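Annexin A8 (Homo sapiens, PDB 1W3W) binds phospholipid in a calcium-dependent way and acts as an anticoagulant that indirectly inhibits the thromboplastin-specific complex. Local coordinates at residues A[38-41]-A[42-45]; A[197-200]-A[201-205]; A[293-296]-A[297-301]. All coordinates share one frame; numbering follows the deposited sequence.

In the fold
The three contacts follow one another along a chain that is almost three-quarters helix and has no strand. Each belongs to a different annexin repeat. Contact 1 starts helix 41-48 in the first repeat, contact 2 starts helix 198-207 in the third, and contact 3 ends helix 288-299 in the fourth. The centres of contacts 1 and 2 lie about 51 Å apart on opposite sides of the chain's centre, and contact 3 has its centre about 32 Å from either. None touches another; each joins residues close in sequence at a helix end. Contact 3 is the one near the calcium site: the F295 side chain lies about 11 Å from the bound calcium.

Contact 1. Residues A[38-41]-A[42-45]; sequences GTNE and QAII
T39 and I44 meet methyl to methyl at the capped start of helix 41-48, in the first repeat of the annexin fold. CG2 of T39 lies 4.2 Å from CD1 of I44, and both side chains also rest on L79. T39 thus offers an apolar branch to a buried isoleucine.

N40 is the N-cap. Its CG stands opposite its own backbone N (chi1 -171°), which carries the carboxamide forward over the first turn. OD1 of N40 accepts from the amide of A43 at 3.3 Å, with a fairly straight N-H···O angle of 157°. The donor sits above the carbonyl plane of the carboxamide and not on a lone pair. The small A43 suits its place, since its CB fits 3.7 Å from CG of N40. The main-chain O of N40 also takes weak bonds from A43 N and I44 N.

E41 opens the helix proper, where an acidic side chain would probably be favoured by the helix dipole. Its side chain touches F83. Its carbonyl makes a firm turn bond: I45 N reaches E41 O at 3.0 Å. The angle at the hydrogen is 165°, close to straight. Beside that bond, CG1 of I45 lies 3.4 Å from E41 O.

Contact 2. Residues A[197-200]-A[201-205]; sequences DEMK and FITIL
M199 and T203 meet in the opening turns of helix 198-207, in the third repeat of the annexin fold, with D197 at the N-cap position. The first torsion of T203 (chi1 -62°) sets OG1 beside its own backbone N, facing back toward the helix N-terminus, and OG1 donates to M199 O at 2.9 Å. The amide N of T203 reaches M199 O as well, at 3.0 Å. The two donors come from opposite faces of the carbonyl plane, so two bonds grip one oxygen. A valine in place of T203 would probably cost M199 O its hydroxyl donor, with the backbone amide as what remains of the pair.

M199 sets out away from the following turn but curls back, bent at chi2 (-51°) and again at chi3. Its SD comes 4.2 Å from CD1 of I202, and its CE lies near OG1 of T203. A flexible thioether suits such a folded path, and the side chain touches Y154 and R157 of helix 153-163. I202 is branched and buried, and packs on I158 of that same helix.

F201 turns the edge of its ring to the carbonyl of D197 and packs on M244 and I232. K200 bends at several torsions, bringing CE 4.2 Å from CD1 of I204, while NZ forms a long, weak ion pair with D185. Both CG1 and CD1 of I204 lie 3.6 Å from K200 O.

Contact 3. Residues A[293-296]-A[297-301]; sequences CHFK and KMYGK
F295 lies beneath the edge of Y299 in an edge-to-face (T-shaped) stack, four residues apart on the last turns of helix 288-299, in the fourth repeat of the annexin fold. CD1 of Y299 stands over the centre of the F295 ring, 3.7 Å above its plane. The ring centroids are 5.0 Å apart and the planes meet at 63°. With CG opposite the backbone N (chi1 -162°), the F295 ring projects out from the helix, where the edge of Y299 meets its face. K301, past the helix end, brings its O to the ring edge, in plane, 3.3 Å from CD2 of F295. The same oxygen takes a CA-H···O contact from K296.

The C-terminal end of the helix is closed by G300, whose positive phi favours glycine. Its amide still donates to K296 O at 2.9 Å, though bent and from above the carbonyl plane, a last turn bond before the chain departs.

M298 packs back on the preceding turn, with SD 4.2 Å from CB of H294, and its CB covers one face of the Y299 ring. The long, exposed K297 runs along the helix surface until NZ lies 3.6 Å from SG of C293. H294 ND1 is hydrogen-bonded to L290 O and K296 NZ to P327 O.

Around this helix end, Y299 stacks on Y263 of helix 254-266, which F295 also touches. Beyond it F295 comes within about 5 Å of the side chain of M266, a calcium-site residue. On another flank, F295 packs against L303 and M306 of helix 303-310, wedged between the two helices.

Contact 1. Residues A[38-41]-A[42-45]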
# COMPACT_ATOMS: atom_id res chain seq x y z
N GLY A 38 23.21 26.24 0.80
CA GLY A 38 23.55 24.84 0.71
C GLY A 38 22.66 23.97 1.59
O GLY A 38 22.13 24.40 2.62
N THR A 39 22.52 22.73 1.15
CA THR A 39 21.69 21.73 1.81
C THR A 39 22.53 20.49 2.03
O THR A 39 23.15 20.00 1.08
CB THR A 39 20.49 21.39 0.91
OG1 THR A 39 19.65 22.55 0.76
CG2 THR A 39 19.57 20.35 1.58
N ASN A 40 22.57 20.00 3.26
CA ASN A 40 23.25 18.75 3.60
C ASN A 40 22.25 17.61 3.57
O ASN A 40 21.63 17.27 4.58
CB ASN A 40 23.90 18.86 4.99
CG ASN A 40 24.81 17.68 5.31
OD1 ASN A 40 24.76 16.63 4.66
ND2 ASN A 40 25.66 17.85 6.32
N GLU A 41 22.08 17.01 2.40
CA GLU A 41 21.07 15.98 2.20
C GLU A 41 21.37 14.72 2.99
O GLU A 41 20.46 14.03 3.42
CB GLU A 41 20.95 15.63 0.72
CG GLU A 41 20.31 16.72 -0.12
CD GLU A 41 21.32 17.64 -0.80
OE1 GLU A 41 20.88 18.51 -1.58
OE2 GLU A 41 22.54 17.48 -0.59
N GLN A 42 22.64 14.41 3.17
CA GLN A 42 23.04 13.22 3.89
C GLN A 42 22.61 13.28 5.35
O GLN A 42 22.18 12.28 5.90
CB GLN A 42 24.56 13.01 3.79
CG GLN A 42 25.03 11.69 4.38
CD GLN A 42 24.41 10.49 3.68
OE1 GLN A 42 23.84 9.60 4.33
NE2 GLN A 42 24.50 10.47 2.37
N ALA A 43 22.73 14.45 5.97
CA ALA A 43 22.31 14.63 7.35
C ALA A 43 20.79 14.45 7.49
O ALA A 43 20.32 13.98 8.51
CB ALA A 43 22.72 16.00 7.88
N ILE A 44 20.05 14.83 6.45
CA ILE A 44 18.60 14.62 6.44
C ILE A 44 18.29 13.11 6.36
O ILE A 44 17.45 12.63 7.11
CB ILE A 44 17.94 15.43 5.28
CG1 ILE A 44 18.03 16.93 5.59
CG2 ILE A 44 16.48 15.04 5.11
CD1 ILE A 44 17.80 17.82 4.40
N ILE A 45 19.00 12.39 5.49
CA ILE A 45 18.88 10.93 5.40
C ILE A 45 19.22 10.27 6.74
O ILE A 45 18.47 9.43 7.21
CB ILE A 45 19.81 10.37 4.28
CG1 ILE A 45 19.35 10.84 2.91
CG2 ILE A 45 19.88 8.82 4.31
CD1 ILE A 45 20.35 10.53 1.81

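Contact 2. Residues A[197-200]-A[201-205]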
# COMPACT_ATOMS: atom_id res chain seq x y z
N ASP A 197 -20.93 -13.37 -14.61
CA ASP A 197 -21.68 -12.71 -13.54
C ASP A 197 -20.69 -12.12 -12.54
O ASP A 197 -20.39 -12.72 -11.50
CB ASP A 197 -22.63 -13.69 -12.86
CG ASP A 197 -23.62 -13.00 -11.94
OD1 ASP A 197 -23.40 -11.83 -11.55
OD2 ASP A 197 -24.66 -13.56 -11.54
N GLU A 198 -20.21 -10.92 -12.87
CA GLU A 198 -19.14 -10.27 -12.12
C GLU A 198 -19.56 -10.02 -10.67
O GLU A 198 -18.75 -10.15 -9.76
CB GLU A 198 -18.71 -8.95 -12.78
CG GLU A 198 -18.60 -8.94 -14.31
CD GLU A 198 -17.32 -9.55 -14.83
OE1 GLU A 198 -16.88 -10.59 -14.27
OE2 GLU A 198 -16.75 -9.01 -15.81
N MET A 199 -20.83 -9.68 -10.46
CA MET A 199 -21.34 -9.35 -9.12
C MET A 199 -21.23 -10.50 -8.13
O MET A 199 -21.11 -10.27 -6.93
CB MET A 199 -22.79 -8.86 -9.17
CG MET A 199 -22.94 -7.38 -9.51
SD MET A 199 -21.92 -6.25 -8.49
CE MET A 199 -22.51 -6.65 -6.85
N LYS A 200 -21.31 -11.73 -8.63
CA LYS A 200 -21.18 -12.91 -7.78
C LYS A 200 -19.74 -13.06 -7.29
O LYS A 200 -19.51 -13.31 -6.10
CB LYS A 200 -21.64 -14.17 -8.51
CG LYS A 200 -22.14 -15.26 -7.57
CD LYS A 200 -23.47 -14.87 -6.89
CE LYS A 200 -23.31 -14.46 -5.41
NZ LYS A 200 -24.18 -15.26 -4.49
N PHE A 201 -18.78 -12.91 -8.20
CA PHE A 201 -17.37 -12.84 -7.82
C PHE A 201 -17.12 -11.73 -6.81
O PHE A 201 -16.46 -11.95 -5.80
CB PHE A 201 -16.49 -12.59 -9.05
CG PHE A 201 -16.08 -13.84 -9.76
CD1 PHE A 201 -14.84 -14.42 -9.51
CD2 PHE A 201 -16.91 -14.43 -10.69
CE1 PHE A 201 -14.45 -15.58 -10.17
CE2 PHE A 201 -16.53 -15.59 -11.36
CZ PHE A 201 -15.30 -16.16 -11.09
N ILE A 202 -17.66 -10.54 -7.08
CA ILE A 202 -17.36 -9.36 -6.27
C ILE A 202 -17.85 -9.53 -4.84
O ILE A 202 -17.12 -9.27 -3.88
CB ILE A 202 -17.94 -8.08 -6.91
CG1 ILE A 202 -17.16 -7.73 -8.17
CG2 ILE A 202 -17.90 -6.90 -5.93
CD1 ILE A 202 -17.82 -6.65 -9.03
N THR A 203 -19.08 -10.00 -4.70
CA THR A 203 -19.70 -10.15 -3.39
C THR A 203 -18.97 -11.15 -2.51
O THR A 203 -18.72 -10.89 -1.34
CB THR A 203 -21.18 -10.58 -3.55
OG1 THR A 203 -21.90 -9.57 -4.26
CG2 THR A 203 -21.87 -10.64 -2.19
N ILE A 204 -18.65 -12.31 -3.07
CA ILE A 204 -17.96 -13.33 -2.30
C ILE A 204 -16.52 -12.89 -1.95
O ILE A 204 -16.08 -13.02 -0.81
CB ILE A 204 -17.99 -14.67 -3.07
CG1 ILE A 204 -19.41 -15.25 -3.03
CG2 ILE A 204 -16.98 -15.67 -2.52
CD1 ILE A 204 -19.71 -16.25 -4.12
N LEU A 205 -15.80 -12.36 -2.94
CA LEU A 205 -14.42 -11.90 -2.72
C LEU A 205 -14.34 -10.74 -1.72
O LEU A 205 -13.37 -10.64 -0.99
CB LEU A 205 -13.75 -11.51 -4.06
CG LEU A 205 -12.75 -12.47 -4.72
CD1 LEU A 205 -12.96 -13.95 -4.47
CD2 LEU A 205 -12.71 -12.18 -6.22

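Contact 3. Residues A[293-296]-A[297-301]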
# COMPACT_ATOMS: atom_id res chain seq x y z
N CYS A 293 12.63 -11.00 2.59
CA CYS A 293 12.81 -12.44 2.52
C CYS A 293 12.05 -13.07 1.35
O CYS A 293 12.60 -13.90 0.59
CB CYS A 293 12.38 -13.06 3.84
SG CYS A 293 12.56 -14.84 3.88
N HIS A 294 10.79 -12.67 1.21
CA HIS A 294 9.93 -13.16 0.14
C HIS A 294 10.43 -12.73 -1.23
O HIS A 294 10.38 -13.52 -2.18
CB HIS A 294 8.47 -12.70 0.34
CG HIS A 294 7.69 -13.60 1.25
ND1 HIS A 294 7.64 -13.41 2.62
CD2 HIS A 294 6.95 -14.71 1.00
CE1 HIS A 294 6.90 -14.36 3.16
NE2 HIS A 294 6.47 -15.15 2.20
N PHE A 295 10.94 -11.51 -1.34
CA PHE A 295 11.49 -11.01 -2.60
C PHE A 295 12.64 -11.91 -3.09
O PHE A 295 12.70 -12.26 -4.26
CB PHE A 295 12.02 -9.59 -2.41
CG PHE A 295 12.21 -8.84 -3.68
CD1 PHE A 295 11.22 -8.00 -4.15
CD2 PHE A 295 13.38 -8.98 -4.42
CE1 PHE A 295 11.39 -7.31 -5.32
CE2 PHE A 295 13.55 -8.30 -5.59
CZ PHE A 295 12.55 -7.46 -6.04
N LYS A 296 13.54 -12.23 -2.17
CA LYS A 296 14.69 -13.11 -2.43
C LYS A 296 14.25 -14.49 -2.88
O LYS A 296 14.80 -15.03 -3.84
CB LYS A 296 15.53 -13.28 -1.16
CG LYS A 296 16.84 -12.56 -1.18
CD LYS A 296 17.68 -12.93 0.04
CE LYS A 296 18.95 -13.62 -0.37
NZ LYS A 296 19.94 -13.57 0.71
N LYS A 297 13.29 -15.05 -2.16
CA LYS A 297 12.80 -16.40 -2.45
C LYS A 297 12.14 -16.46 -3.82
O LYS A 297 12.37 -17.41 -4.57
CB LYS A 297 11.80 -16.88 -1.40
CG LYS A 297 12.39 -17.23 -0.04
CD LYS A 297 11.69 -18.47 0.58
CE LYS A 297 12.38 -18.98 1.85
NZ LYS A 297 13.40 -18.05 2.42
N MET A 298 11.36 -15.44 -4.16
CA MET A 298 10.55 -15.46 -5.38
C MET A 298 11.37 -15.13 -6.62
O MET A 298 11.14 -15.70 -7.67
CB MET A 298 9.37 -14.48 -5.27
CG MET A 298 8.40 -14.78 -4.12
SD MET A 298 7.38 -13.31 -3.68
CE MET A 298 6.45 -13.23 -5.19
N TYR A 299 12.34 -14.23 -6.49
CA TYR A 299 13.04 -13.67 -7.65
C TYR A 299 14.53 -14.01 -7.75
O TYR A 299 15.16 -13.65 -8.74
CB TYR A 299 12.84 -12.15 -7.67
CG TYR A 299 11.37 -11.77 -7.72
CD1 TYR A 299 10.80 -10.98 -6.72
CD2 TYR A 299 10.56 -12.22 -8.75
CE1 TYR A 299 9.45 -10.67 -6.75
CE2 TYR A 299 9.23 -11.90 -8.80
CZ TYR A 299 8.67 -11.13 -7.80
OH TYR A 299 7.33 -10.82 -7.86
N GLY A 300 15.08 -14.67 -6.73
CA GLY A 300 16.49 -15.07 -6.72
C GLY A 300 17.48 -13.91 -6.67
O GLY A 300 18.63 -14.05 -7.10
N LYS A 301 17.03 -12.76 -6.19
CA LYS A 301 17.87 -11.60 -5.97
C LYS A 301 17.26 -10.73 -4.87
O LYS A 301 16.06 -10.85 -4.59
CB LYS A 301 18.02 -10.78 -7.25
CG LYS A 301 16.72 -10.50 -7.98
CD LYS A 301 16.98 -9.63 -9.22
CE LYS A 301 16.56 -10.31 -10.52
NZ LYS A 301 17.73 -10.62 -11.42